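Local structure of receptor-type adenylate cyclase GRESAG 4.1 (Trypanosoma brucei, 1FX2) at residues Pro71-Ala74 / Val75-Ala78; Thr160-Met163 / Ala164-Glu168; Val176-His180 / Ala181-Ser185. The protein converts ATP into cyclic AMP and diphosphate as the catalytic domain of a magnesium-dependent class III adenylyl cyclase that may also act as a receptor. All blocks are in the same frame, centred on the assembly; numbering follows the deposited sequence. Where two conformers were deposited one is given.

Contact 1 (Pro71-Ala74 / Val75-Ala78); sequences PFAA and VQLA
Pro71 to Ala78 form the first two turns of helix 71-87, and four successive i to i+4 bonds join them, from Val75 N to Pro71 O at 3.1 Å through to Ala78 N to Ala74 O at 3.0 Å. On the same side of these turns the side chains of Phe72 and Gln76 meet as an offset stack of ring and carboxamide, their planes only 22° apart. Gln76 CG lies over the face of the Phe72 ring, 3.9 Å from its centroid in a CH-pi contact, and the amide is displaced outward: Gln76 CD comes closest, 3.4 Å from Phe72 CE2, while OE1 and NE2 project past the CD2-CE2 edge. Two rotations create the overlap: chi1 of -169° swings the Phe72 ring to the side of its carbonyl, while Gln76 has chi1 -61° and runs on extended, outward past the edge. Its CG also lies 3.2 Å from Phe72 O. In the class III cyclase fold this helix follows strand 63-68 and packs on one face of the central sheet; Ala74 rests on Thr14 and Ile16 of strand 13-20, and Ala78 on Val136 and Ile138 of strand 134-141. Round the helix from the stack, Val75 turns CG2 back along the first turn to lie 3.5 Å from Pro71 O. Before the helix, Ser70 OG is hydrogen-bonded to Ala73 N.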
ATOM      1  N   PRO A  71      16.098   7.160   3.891  1.00 10.44           N
ATOM      2  CA  PRO A  71      15.162   6.411   3.061  1.00 11.60           C
ATOM      3  C   PRO A  71      15.207   6.935   1.623  1.00 11.32           C
ATOM      4  O   PRO A  71      15.172   6.145   0.666  1.00  9.95           O
ATOM      5  CB  PRO A  71      13.808   6.699   3.707  1.00 14.02           C
ATOM      6  CG  PRO A  71      14.157   7.012   5.138  1.00 13.67           C
ATOM      7  CD  PRO A  71      15.409   7.772   5.070  1.00 10.23           C
ATOM      8  N   PHE A  72      15.319   8.256   1.404  1.00 10.86           N
ATOM      9  CA  PHE A  72      15.289   8.789   0.017  1.00 10.75           C
ATOM     10  C   PHE A  72      16.569   8.358  -0.728  1.00 10.20           C
ATOM     11  O   PHE A  72      16.474   8.050  -1.931  1.00 10.50           O
ATOM     12  CB  PHE A  72      15.143  10.340   0.001  1.00 10.64           C
ATOM     13  CG  PHE A  72      14.848  10.924  -1.362  1.00 13.73           C
ATOM     14  CD1 PHE A  72      13.733  10.521  -2.057  1.00 16.60           C
ATOM     15  CD2 PHE A  72      15.687  11.886  -1.905  1.00 22.29           C
ATOM     16  CE1 PHE A  72      13.454  11.118  -3.316  1.00 20.63           C
ATOM     17  CE2 PHE A  72      15.382  12.460  -3.153  1.00 18.43           C
ATOM     18  CZ  PHE A  72      14.297  12.061  -3.789  1.00 16.86           C
ATOM     19  N   ALA A  73      17.701   8.262  -0.047  1.00 10.06           N
ATOM     20  CA  ALA A  73      18.892   7.848  -0.760  1.00 10.95           C
ATOM     21  C   ALA A  73      18.718   6.432  -1.241  1.00  9.10           C
ATOM     22  O   ALA A  73      19.210   6.091  -2.323  1.00  9.81           O
ATOM     23  CB  ALA A  73      20.117   7.954   0.172  1.00 11.94           C
ATOM     24  N   ALA A  74      18.085   5.576  -0.458  1.00  8.10           N
ATOM     25  CA  ALA A  74      17.905   4.193  -0.860  1.00  9.66           C
ATOM     26  C   ALA A  74      16.973   4.139  -2.085  1.00  9.34           C
ATOM     27  O   ALA A  74      17.175   3.326  -3.014  1.00  8.72           O
ATOM     28  CB  ALA A  74      17.267   3.441   0.285  1.00  9.03           C
ATOM     29  N   VAL A  75      15.901   4.925  -2.103  1.00  8.18           N
ATOM     30  CA  VAL A  75      15.003   4.962  -3.201  1.00  8.41           C
ATOM     31  C   VAL A  75      15.731   5.511  -4.423  1.00  9.15           C
ATOM     32  O   VAL A  75      15.560   4.953  -5.563  1.00  9.70           O
ATOM     33  CB  VAL A  75      13.795   5.860  -2.853  1.00 10.62           C
ATOM     34  CG1 VAL A  75      12.959   6.191  -4.077  1.00 14.22           C
ATOM     35  CG2 VAL A  75      12.986   5.134  -1.843  1.00 12.75           C
ATOM     36  N   GLN A  76      16.544   6.555  -4.275  1.00 10.05           N
ATOM     37  CA  GLN A  76      17.305   7.037  -5.431  1.00  9.82           C
ATOM     38  C   GLN A  76      18.263   6.024  -5.955  1.00  8.80           C
ATOM     39  O   GLN A  76      18.429   5.884  -7.214  1.00 10.20           O
ATOM     40  CB  GLN A  76      18.134   8.291  -5.111  1.00 12.47           C
ATOM     41  CG  GLN A  76      17.226   9.474  -4.669  1.00 17.82           C
ATOM     42  CD  GLN A  76      18.089  10.680  -4.269  1.00 37.47           C
ATOM     43  OE1 GLN A  76      18.205  11.646  -5.006  1.00 43.93           O
ATOM     44  NE2 GLN A  76      18.760  10.571  -3.125  1.00 35.65           N
ATOM     45  N   LEU A  77      18.905   5.266  -5.077  1.00  8.02           N
ATOM     46  CA  LEU A  77      19.859   4.209  -5.536  1.00  7.56           C
ATOM     47  C   LEU A  77      19.047   3.191  -6.387  1.00  8.29           C
ATOM     48  O   LEU A  77      19.535   2.738  -7.426  1.00  9.42           O
ATOM     49  CB  LEU A  77      20.485   3.498  -4.289  1.00  8.63           C
ATOM     50  CG  LEU A  77      21.551   2.476  -4.632  1.00  9.73           C
ATOM     51  CD1 LEU A  77      22.452   2.400  -3.399  1.00 12.93           C
ATOM     52  CD2 LEU A  77      20.922   1.087  -4.791  1.00 11.91           C
ATOM     53  N   ALA A  78      17.899   2.738  -5.906  1.00  8.18           N
ATOM     54  CA  ALA A  78      17.136   1.698  -6.632  1.00  8.94           C
ATOM     55  C   ALA A  78      16.667   2.206  -7.964  1.00  8.31           C
ATOM     56  O   ALA A  78      16.735   1.460  -8.950  1.00  8.74           O
ATOM     57  CB  ALA A  78      15.943   1.258  -5.733  1.00  9.44           C
TER

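Contact 2 (Thr160-Met163 / Ala164-Glu168); sequences TPNM and AARTE
Met163 O receives two hydrogen bonds from a single residue one turn on: Thr167 N at 2.9 Å and Thr167 OG1 at 2.8 Å. The two donors reach the oxygen from opposite faces of its carbonyl plane, and the hydroxyl lies tilted 34° from that plane. The hydroxyl can fold back like this because it sits beside its own backbone N, anti to the carbonyl carbon (chi1 -69°). The bond thus satisfies a buried hydroxyl within its own helix. The preceding carbonyls are taken in the regular alpha-helical way: Thr160 O by Ala164 N at 3.0 Å, Pro161 O by Ala165 N at 2.9 Å, and Asn162 O by Arg166 N, also at 2.9 Å. Glu168 N continues the series to Ala164 O. All belong to helix 159-169, which lies against the central sheet of the cyclase domain between strands 154-157 and 176-179 in sequence; Pro161 and Ala164 rest on Leu15, Ala164 and Glu168 on Phe17. The Thr160 hydroxyl finds its partner in Leu142 O, and Glu168 OE1 forms a salt bridge with Arg135 NE while OE2 lies close to OD1 of Asp19, a predicted magnesium ligand, as a like-charged pair. On the side where the C-terminal residues pass, Asn162 and Arg166 meet loosely, through the aliphatic part of Arg166. Arg166 CG lies 3.2 Å from Asn162 O and 4.1 Å from Asn162 OD1, and the amide and guanidinium planes stand 86° apart. The chain of Arg166 bends at chi2, and its guanidinium makes a cation-pi contact with Tyr233, whose hydroxyl is also weakly hydrogen-bonded to Asn162 OD1.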
ATOM      1  N   THR A 160      12.943  -6.402  10.494  1.00 14.67           N
ATOM      2  CA  THR A 160      13.166  -5.407   9.418  1.00 12.88           C
ATOM      3  C   THR A 160      13.911  -6.019   8.224  1.00 10.60           C
ATOM      4  O   THR A 160      13.375  -5.963   7.092  1.00 12.69           O
ATOM      5  CB  THR A 160      13.791  -4.118   9.979  1.00 12.71           C
ATOM      6  OG1 THR A 160      12.828  -3.543  10.882  1.00 14.26           O
ATOM      7  CG2 THR A 160      14.097  -3.095   8.898  1.00 14.39           C
ATOM      8  N   PRO A 161      15.048  -6.678   8.432  1.00  9.92           N
ATOM      9  CA  PRO A 161      15.668  -7.262   7.236  1.00 11.31           C
ATOM     10  C   PRO A 161      14.828  -8.417   6.687  1.00 12.44           C
ATOM     11  O   PRO A 161      14.776  -8.626   5.461  1.00 11.02           O
ATOM     12  CB  PRO A 161      17.061  -7.731   7.709  1.00 14.09           C
ATOM     13  CG  PRO A 161      17.045  -7.578   9.203  1.00 18.77           C
ATOM     14  CD  PRO A 161      15.953  -6.666   9.606  1.00 14.72           C
ATOM     15  N   ASN A 162      14.115  -9.141   7.543  1.00 12.72           N
ATOM     16  CA  ASN A 162      13.273 -10.235   7.073  1.00 14.59           C
ATOM     17  C   ASN A 162      12.231  -9.671   6.139  1.00 12.05           C
ATOM     18  O   ASN A 162      12.030 -10.214   5.022  1.00 11.93           O
ATOM     19  CB  ASN A 162      12.550 -10.942   8.233  1.00 15.40           C
ATOM     20  CG  ASN A 162      11.707 -12.146   7.768  1.00 18.31           C
ATOM     21  OD1 ASN A 162      12.276 -13.109   7.287  1.00 23.66           O
ATOM     22  ND2 ASN A 162      10.389 -12.066   7.887  1.00 20.67           N
ATOM     23  N   MET A 163      11.576  -8.562   6.525  1.00 11.63           N
ATOM     24  CA  MET A 163      10.529  -8.024   5.634  1.00 11.71           C
ATOM     25  C   MET A 163      11.120  -7.470   4.354  1.00 10.55           C
ATOM     26  O   MET A 163      10.482  -7.610   3.310  1.00  9.96           O
ATOM     27  CB  MET A 163       9.472  -6.954   6.267  1.00 17.74           C
ATOM     28  CG  MET A 163       7.776  -6.803   5.481  1.00  9.59           C
ATOM     29  SD  MET A 163       7.371  -5.446   6.657  1.00 36.89           S
ATOM     30  CE  MET A 163       6.352  -3.998   5.910  1.00 33.69           C
ATOM     31  N   ALA A 164      12.250  -6.781   4.441  1.00 10.83           N
ATOM     32  CA  ALA A 164      12.864  -6.252   3.217  1.00  9.74           C
ATOM     33  C   ALA A 164      13.197  -7.371   2.248  1.00  8.37           C
ATOM     34  O   ALA A 164      12.965  -7.236   0.998  1.00  8.59           O
ATOM     35  CB  ALA A 164      14.195  -5.482   3.554  1.00 10.86           C
ATOM     36  N   ALA A 165      13.742  -8.462   2.786  1.00  8.61           N
ATOM     37  CA  ALA A 165      14.120  -9.515   1.873  1.00  7.35           C
ATOM     38  C   ALA A 165      12.902 -10.249   1.318  1.00  8.74           C
ATOM     39  O   ALA A 165      12.911 -10.624   0.139  1.00  9.74           O
ATOM     40  CB  ALA A 165      15.102 -10.502   2.552  1.00  9.93           C
ATOM     41  N   ARG A 166      11.851 -10.464   2.103  1.00 10.20           N
ATOM     42  CA  ARG A 166      10.660 -11.154   1.600  1.00 11.55           C
ATOM     43  C   ARG A 166       9.976 -10.239   0.566  1.00  9.81           C
ATOM     44  O   ARG A 166       9.423 -10.742  -0.426  1.00 10.59           O
ATOM     45  CB  ARG A 166       9.702 -11.415   2.791  1.00 13.19           C
ATOM     46  CG  ARG A 166      10.209 -12.517   3.744  1.00 20.44           C
ATOM     47  CD  ARG A 166       9.776 -13.783   3.156  1.00 24.20           C
ATOM     48  NE  ARG A 166       9.986 -14.855   4.113  1.00 38.05           N
ATOM     49  CZ  ARG A 166      10.159 -16.115   3.763  1.00 27.31           C
ATOM     50  NH1 ARG A 166      10.153 -16.469   2.472  1.00 28.80           N
ATOM     51  NH2 ARG A 166      10.418 -17.008   4.715  1.00 41.25           N
ATOM     52  N   THR A 167      10.015  -8.912   0.779  1.00 10.61           N
ATOM     53  CA  THR A 167       9.431  -7.974  -0.176  1.00  8.69           C
ATOM     54  C   THR A 167      10.149  -8.071  -1.508  1.00  8.15           C
ATOM     55  O   THR A 167       9.544  -8.146  -2.567  1.00 10.52           O
ATOM     56  CB  THR A 167       9.561  -6.537   0.346  1.00 10.54           C
ATOM     57  OG1 THR A 167       8.669  -6.413   1.501  1.00 11.19           O
ATOM     58  CG2 THR A 167       9.118  -5.490  -0.673  1.00 10.94           C
ATOM     59  N   GLU A 168      11.482  -8.045  -1.489  1.00  9.29           N
ATOM     60  CA  GLU A 168      12.233  -8.216  -2.750  1.00  8.33           C
ATOM     61  C   GLU A 168      11.919  -9.520  -3.437  1.00  9.36           C
ATOM     62  O   GLU A 168      11.829  -9.559  -4.677  1.00  9.41           O
ATOM     63  CB  GLU A 168      13.741  -8.177  -2.416  1.00  9.23           C
ATOM     64  CG  GLU A 168      14.583  -8.327  -3.725  1.00  8.72           C
ATOM     65  CD  GLU A 168      15.316  -9.621  -3.854  1.00 12.78           C
ATOM     66  OE1 GLU A 168      14.752 -10.713  -3.653  1.00 16.66           O
ATOM     67  OE2 GLU A 168      16.444  -9.605  -4.209  1.00 19.32           O
TER

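Contact 3 (Val176-His180 / Ala181-Ser185); sequences VLMTH and AAYMS
Thr179 N-caps helix 180-184 exactly where strand 176-179 of the central cyclase sheet ends, so this is a strand-to-helix junction, and the following residues are taken up in turn by the cap, by His180 and by one another. Ala181 comes first, with CB 3.8 Å from Thr179 OG1. Ala182 supplies the capping bond: its N donates to Thr179 OG1 over 3.1 Å, at an N-H...O angle of 159°. The hydroxyl can reach this N-H because chi1 of 57° places it between the backbone N and the carbonyl carbon of Thr179. The same oxygen is hydrogen-bonded to His139 ND1 on the neighbouring strand 134-141, which ties the cap to the sheet. Ala182 CB also lies 4.3 Å from Met178 CB. Tyr183 N donates to Thr179 O over 3.1 Å; its side chain packs on Ile194 and meets His87 of the second subunit edge to face. Tyr183 CB also lies 3.8 Å from Met178 CE, although Met178 was modelled in two conformers and its end is less certain. Met184 N follows with a bond to His180 O, and its side chain runs alongside that of His180, pointing the same way, with Met184 CG 3.6 Å from His180 NE2. That nitrogen is hydrogen-bonded to His87 NE2 of the second subunit, and the two histidine rings meet with planes about 30° apart, so Met184 flanks an imidazole that reaches over the subunit boundary. Ser185 closes the turn by folding back on the first residue of this run: its hydroxyl OG donates to Ala181 O over 2.7 Å.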
ATOM      1  N   VAL A 176      10.891  -2.579  -8.758  1.00  7.04           N
ATOM      2  CA  VAL A 176      11.323  -2.155  -7.419  1.00  6.36           C
ATOM      3  C   VAL A 176      10.073  -2.016  -6.566  1.00  6.16           C
ATOM      4  O   VAL A 176       9.132  -1.283  -6.917  1.00  7.43           O
ATOM      5  CB  VAL A 176      12.016  -0.754  -7.472  1.00  7.62           C
ATOM      6  CG1 VAL A 176      12.397  -0.301  -6.017  1.00  7.98           C
ATOM      7  CG2 VAL A 176      13.319  -0.862  -8.373  1.00  9.20           C
ATOM      8  N   LEU A 177      10.011  -2.810  -5.480  1.00  7.43           N
ATOM      9  CA  LEU A 177       8.901  -2.707  -4.528  1.00  6.75           C
ATOM     10  C   LEU A 177       9.371  -2.084  -3.239  1.00  6.72           C
ATOM     11  O   LEU A 177      10.505  -2.335  -2.772  1.00  7.92           O
ATOM     12  CB  LEU A 177       8.412  -4.123  -4.166  1.00  6.39           C
ATOM     13  CG  LEU A 177       7.831  -4.880  -5.391  1.00  9.03           C
ATOM     14  CD1 LEU A 177       7.333  -6.304  -4.898  1.00 10.04           C
ATOM     15  CD2 LEU A 177       6.697  -4.144  -6.119  1.00 10.50           C
ATOM     16  N   MET A 178       8.515  -1.254  -2.671  0.50  8.30           N
ATOM     17  CA  MET A 178       8.778  -0.630  -1.380  0.50  8.82           C
ATOM     18  C   MET A 178       7.591  -0.952  -0.480  0.50  8.71           C
ATOM     19  O   MET A 178       6.422  -0.895  -0.928  0.50  8.91           O
ATOM     20  CB  MET A 178       8.864   0.910  -1.511  0.50 15.78           C
ATOM     21  CG  MET A 178       9.884   1.541  -2.514  0.50 19.42           C
ATOM     22  SD  MET A 178       9.485   3.344  -2.762  0.50 18.71           S
ATOM     23  CE  MET A 178       8.913   3.501  -1.378  0.50  4.82           C
ATOM     24  N   THR A 179       7.844  -1.223   0.786  1.00  8.41           N
ATOM     25  CA  THR A 179       6.693  -1.389   1.686  1.00  7.82           C
ATOM     26  C   THR A 179       6.103  -0.013   1.964  1.00  9.11           C
ATOM     27  O   THR A 179       6.748   1.029   1.770  1.00  8.89           O
ATOM     28  CB  THR A 179       7.161  -1.971   3.063  1.00  7.33           C
ATOM     29  OG1 THR A 179       8.167  -1.051   3.577  1.00  8.24           O
ATOM     30  CG2 THR A 179       7.816  -3.363   2.842  1.00  8.53           C
ATOM     31  N   HIS A 180       4.904  -0.003   2.494  1.00 10.68           N
ATOM     32  CA  HIS A 180       4.350   1.281   2.895  1.00  9.08           C
ATOM     33  C   HIS A 180       5.215   1.935   3.940  1.00  8.90           C
ATOM     34  O   HIS A 180       5.289   3.145   3.974  1.00 10.11           O
ATOM     35  CB  HIS A 180       2.912   1.057   3.421  1.00 12.06           C
ATOM     36  CG  HIS A 180       2.208   2.336   3.772  1.00 13.01           C
ATOM     37  ND1 HIS A 180       2.074   2.826   5.049  1.00 18.53           N
ATOM     38  CD2 HIS A 180       1.638   3.243   2.944  1.00 14.37           C
ATOM     39  CE1 HIS A 180       1.442   3.996   4.989  1.00 14.02           C
ATOM     40  NE2 HIS A 180       1.169   4.257   3.726  1.00 12.91           N
ATOM     41  N   ALA A 181       5.841   1.186   4.840  1.00  7.98           N
ATOM     42  CA  ALA A 181       6.712   1.766   5.817  1.00  8.92           C
ATOM     43  C   ALA A 181       7.804   2.572   5.240  1.00  9.69           C
ATOM     44  O   ALA A 181       8.075   3.695   5.630  1.00 14.26           O
ATOM     45  CB  ALA A 181       7.260   0.681   6.786  1.00 10.82           C
ATOM     46  N   ALA A 182       8.429   2.017   4.147  1.00  8.79           N
ATOM     47  CA  ALA A 182       9.472   2.790   3.521  1.00  9.31           C
ATOM     48  C   ALA A 182       8.884   4.028   2.838  1.00  9.51           C
ATOM     49  O   ALA A 182       9.493   5.099   2.871  1.00 11.18           O
ATOM     50  CB  ALA A 182      10.183   1.914   2.462  1.00  8.88           C
ATOM     51  N   TYR A 183       7.770   3.887   2.140  1.00  7.96           N
ATOM     52  CA  TYR A 183       7.159   5.013   1.414  1.00  8.41           C
ATOM     53  C   TYR A 183       6.835   6.129   2.383  1.00  9.90           C
ATOM     54  O   TYR A 183       7.228   7.277   2.113  1.00 10.22           O
ATOM     55  CB  TYR A 183       5.898   4.538   0.707  1.00  8.99           C
ATOM     56  CG  TYR A 183       5.247   5.626  -0.128  1.00  8.39           C
ATOM     57  CD1 TYR A 183       5.934   6.110  -1.242  1.00  7.90           C
ATOM     58  CD2 TYR A 183       3.990   6.131   0.145  1.00 12.13           C
ATOM     59  CE1 TYR A 183       5.376   7.106  -2.046  1.00 10.28           C
ATOM     60  CE2 TYR A 183       3.418   7.118  -0.694  1.00 13.72           C
ATOM     61  CZ  TYR A 183       4.130   7.592  -1.766  1.00 13.54           C
ATOM     62  OH  TYR A 183       3.566   8.611  -2.574  1.00 13.10           O
ATOM     63  N   MET A 184       6.259   5.833   3.569  1.00  8.96           N
ATOM     64  CA  MET A 184       5.910   6.915   4.455  1.00 12.84           C
ATOM     65  C   MET A 184       7.094   7.366   5.316  1.00 12.95           C
ATOM     66  O   MET A 184       6.937   8.382   6.046  1.00 15.78           O
ATOM     67  CB  MET A 184       4.444   6.675   5.112  1.00 14.19           C
ATOM     68  CG  MET A 184       3.126   7.278   4.148  1.00  5.36           C
ATOM     69  SD  MET A 184       3.164   8.628   3.786  1.00 19.79           S
ATOM     70  CE  MET A 184       3.029   9.332   5.438  1.00 12.80           C
ATOM     71  N   SER A 185       8.279   6.726   5.218  1.00 11.48           N
ATOM     72  CA  SER A 185       9.516   7.189   5.882  1.00 11.20           C
ATOM     73  C   SER A 185      10.094   8.368   5.128  1.00 13.15           C
ATOM     74  O   SER A 185      11.054   9.018   5.574  1.00 18.17           O
ATOM     75  CB  SER A 185      10.514   6.069   6.052  1.00 11.41           C
ATOM     76  OG  SER A 185       9.957   5.126   6.927  1.00 19.45           O
TER

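In the fold
Contact 3 lies between the other two, its centre about 11 Å from each; contacts 1 and 2 have centres about 16 Å apart and do not touch, their nearest atoms being about 10 Å apart. Helices 71-87 and 159-169 cover opposite faces of the central sheet. Strand 176-179 meets the first through Ala78 CB and Val176 CG1, 3.9 Å apart, and the second through Thr167 OG1 and Thr179 CG2, at 3.4 Å. Contact 2 borders the predicted magnesium site: Glu168 reaches close to Asp19, and the Ala165 side chain is about 7 Å from that of Asp19. Further along the helix of contact 1, Gln82, Phe85 and Leu86 line the pocket occupied by dithiothreitol, and Val176 packs on Gln82.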